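Local coordinates for transketolase (Campylobacter jejuni, PDB 3L84), which is a thiamine diphosphate-dependent enzyme of the transketolase family, a dimer whose chain combines two related cofactor-binding alpha/beta domains with a smaller C-terminal domain, at residues N174-Y179 / C234-K239; E208-N213 / E225-S230; K503-P508 / E536-L541. All blocks are in the same frame, centred on the assembly; numbering follows the deposited sequence. Where two conformers were deposited one is given.

Contact 1: residues N174-Y179 / C234-K239; sequences NFILIY and CLIIAK
Leu177 is gripped twice by the neighbouring strand: its N donates to Cys234 O at 2.8 Å and its O accepts from Ile236 N at 2.8 Å. Three more backbone bonds, Cys234 N to Phe175 O, Tyr179 N to Ile236 O and Ala238 N to Tyr179 O, complete a parallel ladder whose N-H...O angles all exceed 160°. Ile176 and Ile178 turn their N-H and C=O groups the other way, to strand 146-151, so the strand is bonded along both edges. Outward from this, Ile236 CD1 reaches Ile176 CG2 at 4.1 Å on the face that helix 217-228 covers. On the other face Leu235 CD1 touches both Leu177 CG and Tyr179 CB at 3.9 Å, under Phe202 of helix 198-204. Tyr179 and Ile237 lie side by side pointing the same way, with CD2 of the ring 3.9 Å from Ile237 CG2. Branched aliphatic residues suit strands sandwiched between helices, since they bring bulk without polar groups to satisfy. The chemistry implies an interior piece of a parallel sheet: the polar groups that meet across the pair are backbone N-H and C=O, while Tyr179 OH is hydrogen-bonded to Asp152.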
ATOM      1  N   ASN A 174      -6.214   2.223  27.804  1.00  7.66           N
ATOM      2  CA  ASN A 174      -5.517   0.970  28.027  1.00  7.68           C
ATOM      3  C   ASN A 174      -4.260   0.828  27.185  1.00  8.19           C
ATOM      4  O   ASN A 174      -3.577  -0.193  27.264  1.00  8.01           O
ATOM      5  CB  ASN A 174      -6.474  -0.215  27.798  1.00  8.11           C
ATOM      6  CG  ASN A 174      -7.115  -0.237  26.415  1.00  7.63           C
ATOM      7  OD1 ASN A 174      -6.990   0.702  25.634  1.00  8.62           O
ATOM      8  ND2 ASN A 174      -7.851  -1.331  26.127  1.00  9.44           N
ATOM      9  N   PHE A 175      -3.933   1.849  26.409  1.00  7.86           N
ATOM     10  CA  PHE A 175      -2.837   1.796  25.430  1.00  7.86           C
ATOM     11  C   PHE A 175      -1.680   2.681  25.870  1.00  7.60           C
ATOM     12  O   PHE A 175      -1.851   3.886  26.087  1.00  7.33           O
ATOM     13  CB  PHE A 175      -3.369   2.281  24.076  1.00  7.96           C
ATOM     14  CG  PHE A 175      -2.364   2.351  22.958  1.00  9.12           C
ATOM     15  CD1 PHE A 175      -1.458   1.327  22.748  1.00 11.49           C
ATOM     16  CD2 PHE A 175      -2.313   3.439  22.142  1.00 10.40           C
ATOM     17  CE1 PHE A 175      -0.548   1.382  21.688  1.00 11.78           C
ATOM     18  CE2 PHE A 175      -1.414   3.495  21.083  1.00 11.20           C
ATOM     19  CZ  PHE A 175      -0.537   2.468  20.851  1.00  9.13           C
ATOM     20  N   ILE A 176      -0.493   2.094  25.935  1.00  7.75           N
ATOM     21  CA  ILE A 176       0.736   2.759  26.330  1.00  8.54           C
ATOM     22  C   ILE A 176       1.784   2.506  25.255  1.00  8.62           C
ATOM     23  O   ILE A 176       2.204   1.386  25.044  1.00  7.85           O
ATOM     24  CB  ILE A 176       1.208   2.295  27.723  1.00  8.93           C
ATOM     25  CG1 ILE A 176       0.161   2.594  28.785  1.00  8.59           C
ATOM     26  CG2 ILE A 176       2.521   2.961  28.072  1.00  9.80           C
ATOM     27  CD1 ILE A 176       0.435   1.998  30.172  1.00 10.41           C
ATOM     28  N   LEU A 177       2.154   3.560  24.549  1.00  7.85           N
ATOM     29  CA  LEU A 177       3.096   3.540  23.452  1.00  8.32           C
ATOM     30  C   LEU A 177       4.410   4.120  23.950  1.00  7.95           C
ATOM     31  O   LEU A 177       4.455   5.245  24.448  1.00  9.24           O
ATOM     32  CB  LEU A 177       2.544   4.369  22.293  1.00  8.09           C
ATOM     33  CG  LEU A 177       3.344   4.420  21.015  1.00  8.51           C
ATOM     34  CD1 LEU A 177       3.565   3.054  20.423  1.00  9.58           C
ATOM     35  CD2 LEU A 177       2.631   5.338  19.985  1.00 10.10           C
ATOM     36  N   ILE A 178       5.477   3.366  23.856  1.00  7.71           N
ATOM     37  CA  ILE A 178       6.795   3.771  24.303  1.00  8.56           C
ATOM     38  C   ILE A 178       7.648   3.965  23.054  1.00  8.83           C
ATOM     39  O   ILE A 178       7.931   3.006  22.322  1.00  9.14           O
ATOM     40  CB  ILE A 178       7.422   2.733  25.242  1.00  9.24           C
ATOM     41  CG1 ILE A 178       6.500   2.495  26.408  1.00  9.75           C
ATOM     42  CG2 ILE A 178       8.826   3.188  25.659  1.00 11.13           C
ATOM     43  CD1 ILE A 178       6.880   1.294  27.281  1.00 11.97           C
ATOM     44  N   TYR A 179       8.030   5.212  22.801  1.00  8.37           N
ATOM     45  CA  TYR A 179       8.823   5.620  21.627  1.00  8.30           C
ATOM     46  C   TYR A 179      10.294   5.738  21.987  1.00  9.00           C
ATOM     47  O   TYR A 179      10.679   6.538  22.849  1.00  9.66           O
ATOM     48  CB  TYR A 179       8.240   6.913  21.067  1.00  8.80           C
ATOM     49  CG  TYR A 179       9.083   7.724  20.105  1.00  8.63           C
ATOM     50  CD1 TYR A 179       9.848   7.135  19.117  1.00  9.81           C
ATOM     51  CD2 TYR A 179       9.092   9.097  20.201  1.00  9.25           C
ATOM     52  CE1 TYR A 179      10.606   7.890  18.239  1.00 10.92           C
ATOM     53  CE2 TYR A 179       9.844   9.871  19.341  1.00 10.83           C
ATOM     54  CZ  TYR A 179      10.601   9.269  18.368  1.00 12.03           C
ATOM     55  OH  TYR A 179      11.341  10.061  17.495  1.00 13.93           O
ATOM     56  N   CYS A 234      -1.577   6.858  26.031  1.00  9.18           N
ATOM     57  CA  CYS A 234      -0.389   7.527  26.547  1.00  9.90           C
ATOM     58  C   CYS A 234       0.842   7.208  25.760  1.00  9.85           C
ATOM     59  O   CYS A 234       1.109   6.032  25.494  1.00 11.89           O
ATOM     60  CB  CYS A 234      -0.193   7.133  27.998  1.00 10.63           C
ATOM     61  SG  CYS A 234       1.134   7.998  28.876  1.00 13.19           S
ATOM     62  N   LEU A 235       1.587   8.244  25.407  1.00  8.36           N
ATOM     63  CA  LEU A 235       2.871   8.149  24.749  1.00  7.92           C
ATOM     64  C   LEU A 235       3.947   8.491  25.746  1.00  8.22           C
ATOM     65  O   LEU A 235       3.884   9.545  26.364  1.00  8.42           O
ATOM     66  CB  LEU A 235       2.950   9.102  23.559  1.00  8.20           C
ATOM     67  CG  LEU A 235       4.327   9.211  22.892  1.00  7.63           C
ATOM     68  CD1 LEU A 235       4.633   7.915  22.153  1.00 10.33           C
ATOM     69  CD2 LEU A 235       4.438  10.378  21.919  1.00  8.84           C
ATOM     70  N   ILE A 236       4.926   7.617  25.890  1.00  8.47           N
ATOM     71  CA  ILE A 236       6.155   7.891  26.614  1.00  8.50           C
ATOM     72  C   ILE A 236       7.259   8.085  25.585  1.00  8.33           C
ATOM     73  O   ILE A 236       7.618   7.160  24.858  1.00  8.93           O
ATOM     74  CB  ILE A 236       6.516   6.755  27.599  1.00  8.78           C
ATOM     75  CG1 ILE A 236       5.400   6.611  28.633  1.00 10.16           C
ATOM     76  CG2 ILE A 236       7.853   7.035  28.266  1.00 10.74           C
ATOM     77  CD1 ILE A 236       5.541   5.363  29.553  1.00  9.91           C
ATOM     78  N   ILE A 237       7.783   9.296  25.507  1.00  7.72           N
ATOM     79  CA  ILE A 237       8.923   9.590  24.643  1.00  8.26           C
ATOM     80  C   ILE A 237      10.171   9.327  25.462  1.00  8.08           C
ATOM     81  O   ILE A 237      10.490  10.086  26.396  1.00  8.72           O
ATOM     82  CB  ILE A 237       8.910  11.048  24.154  1.00  8.22           C
ATOM     83  CG1 ILE A 237       7.599  11.370  23.425  1.00  8.68           C
ATOM     84  CG2 ILE A 237      10.109  11.338  23.263  1.00  9.14           C
ATOM     85  CD1 ILE A 237       7.493  12.831  22.954  1.00 10.19           C
ATOM     86  N   ALA A 238      10.847   8.219  25.158  1.00  8.19           N
ATOM     87  CA  ALA A 238      11.991   7.803  25.971  1.00  8.32           C
ATOM     88  C   ALA A 238      13.272   8.102  25.225  1.00  8.30           C
ATOM     89  O   ALA A 238      13.535   7.512  24.177  1.00  9.58           O
ATOM     90  CB  ALA A 238      11.875   6.339  26.313  1.00  9.42           C
ATOM     91  N   LYS A 239      14.035   9.082  25.694  1.00  9.44           N
ATOM     92  CA  LYS A 239      15.299   9.406  25.044  1.00 10.09           C
ATOM     93  C   LYS A 239      16.335   8.346  25.395  1.00  9.31           C
ATOM     94  O   LYS A 239      16.607   8.112  26.568  1.00 10.26           O
ATOM     95  CB  LYS A 239      15.760  10.777  25.482  1.00 10.73           C
ATOM     96  CG  LYS A 239      16.947  11.281  24.687  1.00 14.04           C
ATOM     97  CD  LYS A 239      17.152  12.787  24.864  1.00 18.98           C
ATOM     98  CE  LYS A 239      18.392  13.242  24.120  1.00 23.67           C
ATOM     99  NZ  LYS A 239      19.603  12.496  24.589  1.00 27.64           N
TER

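Contact 2: residues E208-N213 / E225-S230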
ATOM      1  N   GLU A 208      -2.079  11.603  26.162  1.00  9.11           N
ATOM      2  CA  GLU A 208      -1.210  12.177  27.194  1.00  8.88           C
ATOM      3  C   GLU A 208       0.230  11.829  26.860  1.00  8.79           C
ATOM      4  O   GLU A 208       0.510  10.666  26.521  1.00 10.41           O
ATOM      5  CB  GLU A 208      -1.546  11.620  28.573  1.00  9.75           C
ATOM      6  CG  GLU A 208      -0.611  12.161  29.685  1.00 12.42           C
ATOM      7  CD  GLU A 208      -1.017  11.798  31.103  1.00 14.94           C
ATOM      8  OE1 GLU A 208      -1.883  10.931  31.340  1.00 15.48           O
ATOM      9  OE2 GLU A 208      -0.426  12.400  32.035  1.00 16.78           O
ATOM     10  N   VAL A 209       1.139  12.796  26.956  1.00  7.74           N
ATOM     11  CA  VAL A 209       2.515  12.614  26.536  1.00  8.30           C
ATOM     12  C   VAL A 209       3.507  12.848  27.678  1.00  8.21           C
ATOM     13  O   VAL A 209       3.503  13.923  28.279  1.00  9.34           O
ATOM     14  CB  VAL A 209       2.869  13.516  25.343  1.00  9.08           C
ATOM     15  CG1 VAL A 209       4.344  13.274  24.961  1.00 10.23           C
ATOM     16  CG2 VAL A 209       1.911  13.270  24.150  1.00  9.14           C
ATOM     17  N   LEU A 210       4.326  11.844  27.968  1.00  7.72           N
ATOM     18  CA  LEU A 210       5.370  11.917  28.996  1.00  7.99           C
ATOM     19  C   LEU A 210       6.713  11.842  28.300  1.00  9.46           C
ATOM     20  O   LEU A 210       6.839  11.156  27.289  1.00 10.55           O
ATOM     21  CB  LEU A 210       5.211  10.734  29.977  1.00  8.16           C
ATOM     22  CG  LEU A 210       3.815  10.638  30.609  1.00  9.76           C
ATOM     23  CD1 LEU A 210       3.632   9.357  31.481  1.00  9.94           C
ATOM     24  CD2 LEU A 210       3.490  11.862  31.390  1.00 14.51           C
ATOM     25  N   SER A 211       7.728  12.513  28.829  1.00  9.40           N
ATOM     26  CA  SER A 211       9.058  12.560  28.250  1.00 10.40           C
ATOM     27  C   SER A 211      10.083  12.225  29.308  1.00 10.19           C
ATOM     28  O   SER A 211      10.131  12.917  30.359  1.00 11.47           O
ATOM     29  CB  SER A 211       9.342  13.956  27.708  1.00 11.39           C
ATOM     30  OG  SER A 211       8.439  14.251  26.635  1.00 15.96           O
ATOM     31  N   ILE A 212      10.860  11.169  29.084  1.00  9.18           N
ATOM     32  CA  ILE A 212      11.826  10.636  30.052  1.00  9.38           C
ATOM     33  C   ILE A 212      13.190  10.343  29.439  1.00  8.35           C
ATOM     34  O   ILE A 212      13.345  10.261  28.203  1.00  8.84           O
ATOM     35  CB  ILE A 212      11.332   9.319  30.698  1.00  9.88           C
ATOM     36  CG1 ILE A 212      11.278   8.156  29.700  1.00  9.46           C
ATOM     37  CG2 ILE A 212       9.971   9.529  31.386  1.00 12.70           C
ATOM     38  CD1 ILE A 212      10.980   6.826  30.339  1.00 10.69           C
ATOM     39  N   ASN A 213      14.152  10.147  30.338  1.00  8.82           N
ATOM     40  CA  ASN A 213      15.445   9.525  30.067  1.00  9.04           C
ATOM     41  C   ASN A 213      15.213   8.017  30.167  1.00  8.26           C
ATOM     42  O   ASN A 213      14.929   7.459  31.238  1.00  9.09           O
ATOM     43  CB  ASN A 213      16.476   9.998  31.102  1.00  8.48           C
ATOM     44  CG  ASN A 213      17.842   9.366  30.941  1.00 11.00           C
ATOM     45  OD1 ASN A 213      18.008   8.363  30.300  1.00 12.09           O
ATOM     46  ND2 ASN A 213      18.852   9.990  31.568  1.00 16.52           N
ATOM     47  N   GLU A 225       4.034   4.195  35.928  1.00  8.94           N
ATOM     48  CA  GLU A 225       2.961   4.343  36.906  0.50  9.65           C
ATOM     49  C   GLU A 225       1.977   5.426  36.473  1.00  9.48           C
ATOM     50  O   GLU A 225       0.770   5.247  36.578  1.00  8.66           O
ATOM     51  CB  GLU A 225       3.512   4.639  38.301  0.50 10.29           C
ATOM     52  CG  GLU A 225       4.277   3.475  38.932  0.50 12.41           C
ATOM     53  CD  GLU A 225       3.392   2.279  39.304  0.50 16.76           C
ATOM     54  OE1 GLU A 225       2.254   2.167  38.798  0.50 21.11           O
ATOM     55  OE2 GLU A 225       3.847   1.433  40.104  0.50 19.76           O
ATOM     56  N   GLN A 226       2.485   6.555  35.992  1.00  9.70           N
ATOM     57  CA  GLN A 226       1.612   7.625  35.509  1.00 10.10           C
ATOM     58  C   GLN A 226       0.808   7.184  34.271  1.00  9.47           C
ATOM     59  O   GLN A 226      -0.409   7.430  34.188  1.00  9.98           O
ATOM     60  CB  GLN A 226       2.452   8.842  35.168  1.00 11.41           C
ATOM     61  CG  GLN A 226       1.669  10.052  34.739  1.00 17.91           C
ATOM     62  CD  GLN A 226       2.501  11.316  34.827  1.00 25.03           C
ATOM     63  OE1 GLN A 226       3.709  11.265  35.132  1.00 31.24           O
ATOM     64  NE2 GLN A 226       1.861  12.462  34.583  1.00 28.90           N
ATOM     65  N   ALA A 227       1.474   6.536  33.332  1.00  8.88           N
ATOM     66  CA  ALA A 227       0.802   6.074  32.110  1.00  9.18           C
ATOM     67  C   ALA A 227      -0.345   5.114  32.430  1.00  9.77           C
ATOM     68  O   ALA A 227      -1.395   5.202  31.805  1.00  9.41           O
ATOM     69  CB  ALA A 227       1.797   5.417  31.195  1.00  9.40           C
ATOM     70  N   LYS A 228      -0.146   4.238  33.410  1.00  9.59           N
ATOM     71  CA  LYS A 228      -1.165   3.258  33.785  1.00 10.06           C
ATOM     72  C   LYS A 228      -2.433   3.875  34.357  1.00 10.76           C
ATOM     73  O   LYS A 228      -3.491   3.240  34.316  1.00 12.88           O
ATOM     74  CB  LYS A 228      -0.554   2.212  34.727  1.00 10.22           C
ATOM     75  CG  LYS A 228       0.417   1.310  33.989  1.00 11.67           C
ATOM     76  CD  LYS A 228       1.354   0.537  34.832  1.00 14.44           C
ATOM     77  CE  LYS A 228       0.696  -0.471  35.706  1.00 15.96           C
ATOM     78  NZ  LYS A 228       1.593  -0.868  36.906  1.00 14.22           N
ATOM     79  N   LYS A 229      -2.332   5.102  34.853  1.00 10.45           N
ATOM     80  CA  LYS A 229      -3.477   5.837  35.429  1.00 11.48           C
ATOM     81  C   LYS A 229      -4.068   6.849  34.475  1.00 10.83           C
ATOM     82  O   LYS A 229      -4.998   7.557  34.834  1.00 12.30           O
ATOM     83  CB  LYS A 229      -3.103   6.562  36.739  1.00 11.73           C
ATOM     84  CG  LYS A 229      -2.611   5.663  37.805  1.00 17.92           C
ATOM     85  CD  LYS A 229      -2.460   6.414  39.091  1.00 23.14           C
ATOM     86  CE  LYS A 229      -1.368   7.456  39.045  1.00 25.34           C
ATOM     87  NZ  LYS A 229      -1.023   7.883  40.438  1.00 28.00           N
ATOM     88  N   SER A 230      -3.542   6.916  33.252  1.00 10.24           N
ATOM     89  CA  SER A 230      -3.972   7.936  32.289  1.00 10.63           C
ATOM     90  C   SER A 230      -5.447   7.725  31.919  1.00 10.77           C
ATOM     91  O   SER A 230      -5.942   6.586  31.861  1.00 13.21           O
ATOM     92  CB  SER A 230      -3.085   7.903  31.038  1.00  9.52           C
ATOM     93  OG  SER A 230      -3.401   8.992  30.192  1.00 11.86           O
TER
HETATM   94  O   HOH W   1      -1.808   9.831  33.968  1.00 19.34           O
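Glu208 and Gln226 cross at about a right angle, the carboxylate and amide planes 78° apart, and the direct hydrogen bond between the two side chains is weak: Gln226 NE2 to Glu208 OE2 at 3.4 Å, with an N-H...O angle of 134°. The other carboxylate oxygen has closer partners. Glu208 CG stands anti to the backbone N (chi1 178°) and the chain continues extended, long enough to bring OE1 within 2.7 Å of Ser230 OG, a hydroxyl that also has Lys232 O within reach. A water spends both its protons here, donating to Glu208 OE1 and to Gln226 O, each at 2.8 Å. Gln226 O is a carbonyl near the C-terminal part of helix 217-228 and also accepts from Lys229 N, so the water links the strand's carboxylate to the helix backbone. A donating water and the weak amide bond would suit an ionised glutamate.

Leu210, two residues along and therefore on the same side of the strand, meets Gln226 obliquely. Its CD2 lies 3.6 Å from Gln226 CD, while CD1 lies 3.9 Å from Gln226 CB. Glutamine suits this partly exposed place because its aliphatic stem packs on leucine while its amide reaches glutamate. Ala227, small enough to let the helix come close, offers CB at 4.4 Å from Leu210 CD1.

The contact belongs to the beta-alpha-beta unit of strand 208-213, helix 217-228 and strand 234-239. Strand 208-213 is an outermost strand of its sheet within the chain; Ala227 also rests on Cys234 and Ile176 of the next two strands, while the Val209 side chain packs on the other face, against helix 198-204.

Contact 3: residues K503-P508 / E536-L541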
ATOM      1  N   LYS A 503     -26.162 -12.266 -13.010  1.00 10.71           N
ATOM      2  CA  LYS A 503     -27.219 -13.226 -13.250  1.00 11.56           C
ATOM      3  C   LYS A 503     -27.019 -14.469 -12.428  1.00 10.98           C
ATOM      4  O   LYS A 503     -25.966 -15.066 -12.379  1.00 11.93           O
ATOM      5  CB  LYS A 503     -27.267 -13.607 -14.723  1.00 12.47           C
ATOM      6  CG  LYS A 503     -27.530 -12.449 -15.667  1.00 16.82           C
ATOM      7  CD  LYS A 503     -28.993 -11.965 -15.700  1.00 20.90           C
ATOM      8  CE  LYS A 503     -30.022 -13.079 -15.879  1.00 23.50           C
ATOM      9  NZ  LYS A 503     -31.443 -12.572 -16.103  1.00 23.57           N
ATOM     10  N   ALA A 504     -28.081 -14.909 -11.799  1.00  9.67           N
ATOM     11  CA  ALA A 504     -28.019 -16.150 -11.051  1.00 10.25           C
ATOM     12  C   ALA A 504     -27.679 -17.325 -11.969  1.00 10.02           C
ATOM     13  O   ALA A 504     -28.170 -17.420 -13.104  1.00 12.64           O
ATOM     14  CB  ALA A 504     -29.370 -16.393 -10.368  1.00 10.59           C
ATOM     15  N   LEU A 505     -26.850 -18.243 -11.482  1.00 10.09           N
ATOM     16  CA  LEU A 505     -26.443 -19.424 -12.216  1.00 10.84           C
ATOM     17  C   LEU A 505     -27.394 -20.581 -12.017  1.00 12.38           C
ATOM     18  O   LEU A 505     -28.164 -20.652 -11.063  1.00 12.72           O
ATOM     19  CB  LEU A 505     -25.046 -19.892 -11.756  1.00 12.58           C
ATOM     20  CG  LEU A 505     -23.921 -18.877 -11.830  1.00 14.03           C
ATOM     21  CD1 LEU A 505     -22.608 -19.520 -11.358  1.00 15.59           C
ATOM     22  CD2 LEU A 505     -23.782 -18.313 -13.242  1.00 15.02           C
ATOM     23  N   ASN A 506     -27.330 -21.506 -12.959  1.00 12.96           N
ATOM     24  CA  ASN A 506     -27.933 -22.793 -12.762  1.00 13.96           C
ATOM     25  C   ASN A 506     -27.042 -23.660 -11.867  1.00 14.28           C
ATOM     26  O   ASN A 506     -25.895 -23.314 -11.587  1.00 14.34           O
ATOM     27  CB  ASN A 506     -28.266 -23.430 -14.121  1.00 14.75           C
ATOM     28  CG  ASN A 506     -29.335 -22.625 -14.876  1.00 18.81           C
ATOM     29  OD1 ASN A 506     -30.471 -22.488 -14.408  1.00 23.82           O
ATOM     30  ND2 ASN A 506     -28.954 -22.036 -16.018  1.00 23.28           N
ATOM     31  N   GLU A 507     -27.554 -24.801 -11.437  1.00 15.34           N
ATOM     32  CA  GLU A 507     -26.836 -25.621 -10.468  1.00 15.94           C
ATOM     33  C   GLU A 507     -25.588 -26.285 -11.081  1.00 13.79           C
ATOM     34  O   GLU A 507     -25.533 -26.516 -12.278  1.00 14.05           O
ATOM     35  CB  GLU A 507     -27.773 -26.657  -9.833  1.00 18.00           C
ATOM     36  CG  GLU A 507     -28.797 -26.007  -8.857  1.00 22.22           C
ATOM     37  CD  GLU A 507     -29.416 -26.966  -7.844  1.00 27.71           C
ATOM     38  OE1 GLU A 507     -29.697 -26.530  -6.683  1.00 29.53           O
ATOM     39  OE2 GLU A 507     -29.629 -28.147  -8.204  1.00 30.45           O
ATOM     40  N   PRO A 508     -24.580 -26.592 -10.247  1.00 12.68           N
ATOM     41  CA  PRO A 508     -23.404 -27.286 -10.762  1.00 12.38           C
ATOM     42  C   PRO A 508     -23.761 -28.617 -11.447  1.00 11.82           C
ATOM     43  O   PRO A 508     -24.661 -29.347 -10.994  1.00 11.54           O
ATOM     44  CB  PRO A 508     -22.578 -27.549  -9.505  1.00 13.02           C
ATOM     45  CG  PRO A 508     -23.041 -26.527  -8.534  1.00 14.16           C
ATOM     46  CD  PRO A 508     -24.472 -26.338  -8.796  1.00 14.24           C
ATOM     47  N   GLU A 536     -17.982 -12.491 -15.261  1.00  7.47           N
ATOM     48  CA  GLU A 536     -17.797 -12.995 -16.643  1.00  7.85           C
ATOM     49  C   GLU A 536     -18.379 -14.365 -16.903  1.00  7.68           C
ATOM     50  O   GLU A 536     -18.360 -14.837 -18.037  1.00  8.56           O
ATOM     51  CB  GLU A 536     -16.296 -12.937 -17.009  1.00  9.35           C
ATOM     52  CG  GLU A 536     -15.847 -11.539 -17.338  1.00  9.27           C
ATOM     53  CD  GLU A 536     -15.914 -10.599 -16.157  1.00 10.01           C
ATOM     54  OE1 GLU A 536     -15.069 -10.767 -15.239  1.00  9.66           O
ATOM     55  OE2 GLU A 536     -16.795  -9.705 -16.123  1.00 10.15           O
ATOM     56  N   VAL A 537     -18.928 -15.017 -15.886  1.00  8.64           N
ATOM     57  CA  VAL A 537     -19.447 -16.376 -16.091  1.00  9.74           C
ATOM     58  C   VAL A 537     -20.651 -16.383 -17.025  1.00 10.03           C
ATOM     59  O   VAL A 537     -20.767 -17.206 -17.918  1.00  9.07           O
ATOM     60  CB  VAL A 537     -19.776 -17.070 -14.726  1.00  9.87           C
ATOM     61  CG1 VAL A 537     -20.487 -18.426 -14.948  1.00 10.25           C
ATOM     62  CG2 VAL A 537     -18.510 -17.290 -13.937  1.00 10.48           C
ATOM     63  N   TRP A 538     -21.554 -15.435 -16.848  1.00  9.56           N
ATOM     64  CA  TRP A 538     -22.738 -15.387 -17.675  1.00 10.99           C
ATOM     65  C   TRP A 538     -22.370 -15.144 -19.142  1.00  9.84           C
ATOM     66  O   TRP A 538     -22.944 -15.754 -20.052  1.00 10.26           O
ATOM     67  CB  TRP A 538     -23.646 -14.269 -17.148  1.00 12.98           C
ATOM     68  CG  TRP A 538     -24.970 -14.335 -17.737  1.00 17.59           C
ATOM     69  CD1 TRP A 538     -25.508 -13.460 -18.634  1.00 22.20           C
ATOM     70  CD2 TRP A 538     -25.972 -15.342 -17.484  1.00 22.99           C
ATOM     71  NE1 TRP A 538     -26.792 -13.858 -18.958  1.00 22.97           N
ATOM     72  CE2 TRP A 538     -27.094 -15.005 -18.261  1.00 24.63           C
ATOM     73  CE3 TRP A 538     -26.018 -16.495 -16.678  1.00 25.81           C
ATOM     74  CZ2 TRP A 538     -28.262 -15.780 -18.251  1.00 25.20           C
ATOM     75  CZ3 TRP A 538     -27.169 -17.256 -16.656  1.00 27.94           C
ATOM     76  CH2 TRP A 538     -28.275 -16.899 -17.444  1.00 26.75           C
ATOM     77  N   LEU A 539     -21.387 -14.276 -19.388  1.00  9.48           N
ATOM     78  CA  LEU A 539     -20.912 -14.049 -20.759  1.00  9.28           C
ATOM     79  C   LEU A 539     -20.462 -15.371 -21.381  1.00  9.67           C
ATOM     80  O   LEU A 539     -20.719 -15.639 -22.566  1.00 10.37           O
ATOM     81  CB  LEU A 539     -19.754 -13.013 -20.740  1.00 10.05           C
ATOM     82  CG  LEU A 539     -18.988 -12.879 -22.040  1.00  9.57           C
ATOM     83  CD1 LEU A 539     -19.824 -12.350 -23.184  1.00 10.19           C
ATOM     84  CD2 LEU A 539     -17.782 -11.950 -21.812  1.00 10.64           C
ATOM     85  N   CYS A 540     -19.761 -16.183 -20.600  1.00  9.25           N
ATOM     86  CA  CYS A 540     -19.305 -17.481 -21.091  1.00  9.80           C
ATOM     87  C   CYS A 540     -20.456 -18.460 -21.302  1.00  9.70           C
ATOM     88  O   CYS A 540     -20.449 -19.197 -22.279  1.00  9.65           O
ATOM     89  CB  CYS A 540     -18.276 -18.082 -20.167  1.00  9.84           C
ATOM     90  SG  CYS A 540     -16.708 -17.180 -20.204  1.00 10.65           S
ATOM     91  N   LEU A 541     -21.461 -18.472 -20.432  1.00  8.71           N
ATOM     92  CA  LEU A 541     -22.618 -19.332 -20.663  1.00  9.30           C
ATOM     93  C   LEU A 541     -23.318 -18.941 -21.984  1.00  8.90           C
ATOM     94  O   LEU A 541     -23.683 -19.812 -22.801  1.00  9.91           O
ATOM     95  CB  LEU A 541     -23.600 -19.282 -19.481  1.00  9.62           C
ATOM     96  CG  LEU A 541     -23.105 -19.979 -18.241  1.00 11.41           C
ATOM     97  CD1 LEU A 541     -23.959 -19.526 -17.027  1.00 12.91           C
ATOM     98  CD2 LEU A 541     -23.103 -21.512 -18.381  1.00 12.74           C
TER
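Lys503 sets CB and CG over one face of the Trp538 indole, a CH-pi contact in which CG stands 3.5 Å from the centroid of the five-membered ring and 4° from its normal. CB lies beside it on the same face, 3.5 Å from Trp538 CD2. Bends at chi2 (-76°) and chi3 (-49°) keep the chain curled near the indole, with CE 4.0 Å from Trp538 CZ2. Lysine suits this exposed spot: CB and CG cover the face while the ammonium group leaves to form a salt bridge with Asp337.

The apolar contacts centre on Leu505. Its CD2 lies 3.7 Å from Val537 CG1 and 4.0 Å from Leu541 CD1, and also near the plane of the indole at its edge, 4.5 Å from Trp538 CE3. Val537 and Leu541, one turn apart, present their branches on the same side of the helix, and Leu520 of strand 518-521 touches both Leu505 and Val537.

This is surface packing of a connecting loop against the N-terminal turns of helix 537-549. Strand 528-532, that helix and the adjacent parallel strand 554-558 form a beta-alpha-beta crossover in the alpha/beta fold of the transketolase C-terminal domain.

From the N terminus, residues 174-179, on strand 175-181, open contact 1, and the chain returns to pair with them only at 234-239. Contact 2 falls wholly within that excursion: 208-213 is followed by helix 217-228, and residues 225-230, which run out of it, close a short loop before contact 1 closes. The two touch directly, because strand 208-213 is bonded to 234-239, and together they tie three strands and the covering helix of the thiamine diphosphate-binding domain. Contact 3 comes later, in series, joining the loop after strand 493-496 to a helix of the C-terminal domain. Its centre is about 55 Å from that of contact 1, across the chain's centre, and it touches neither.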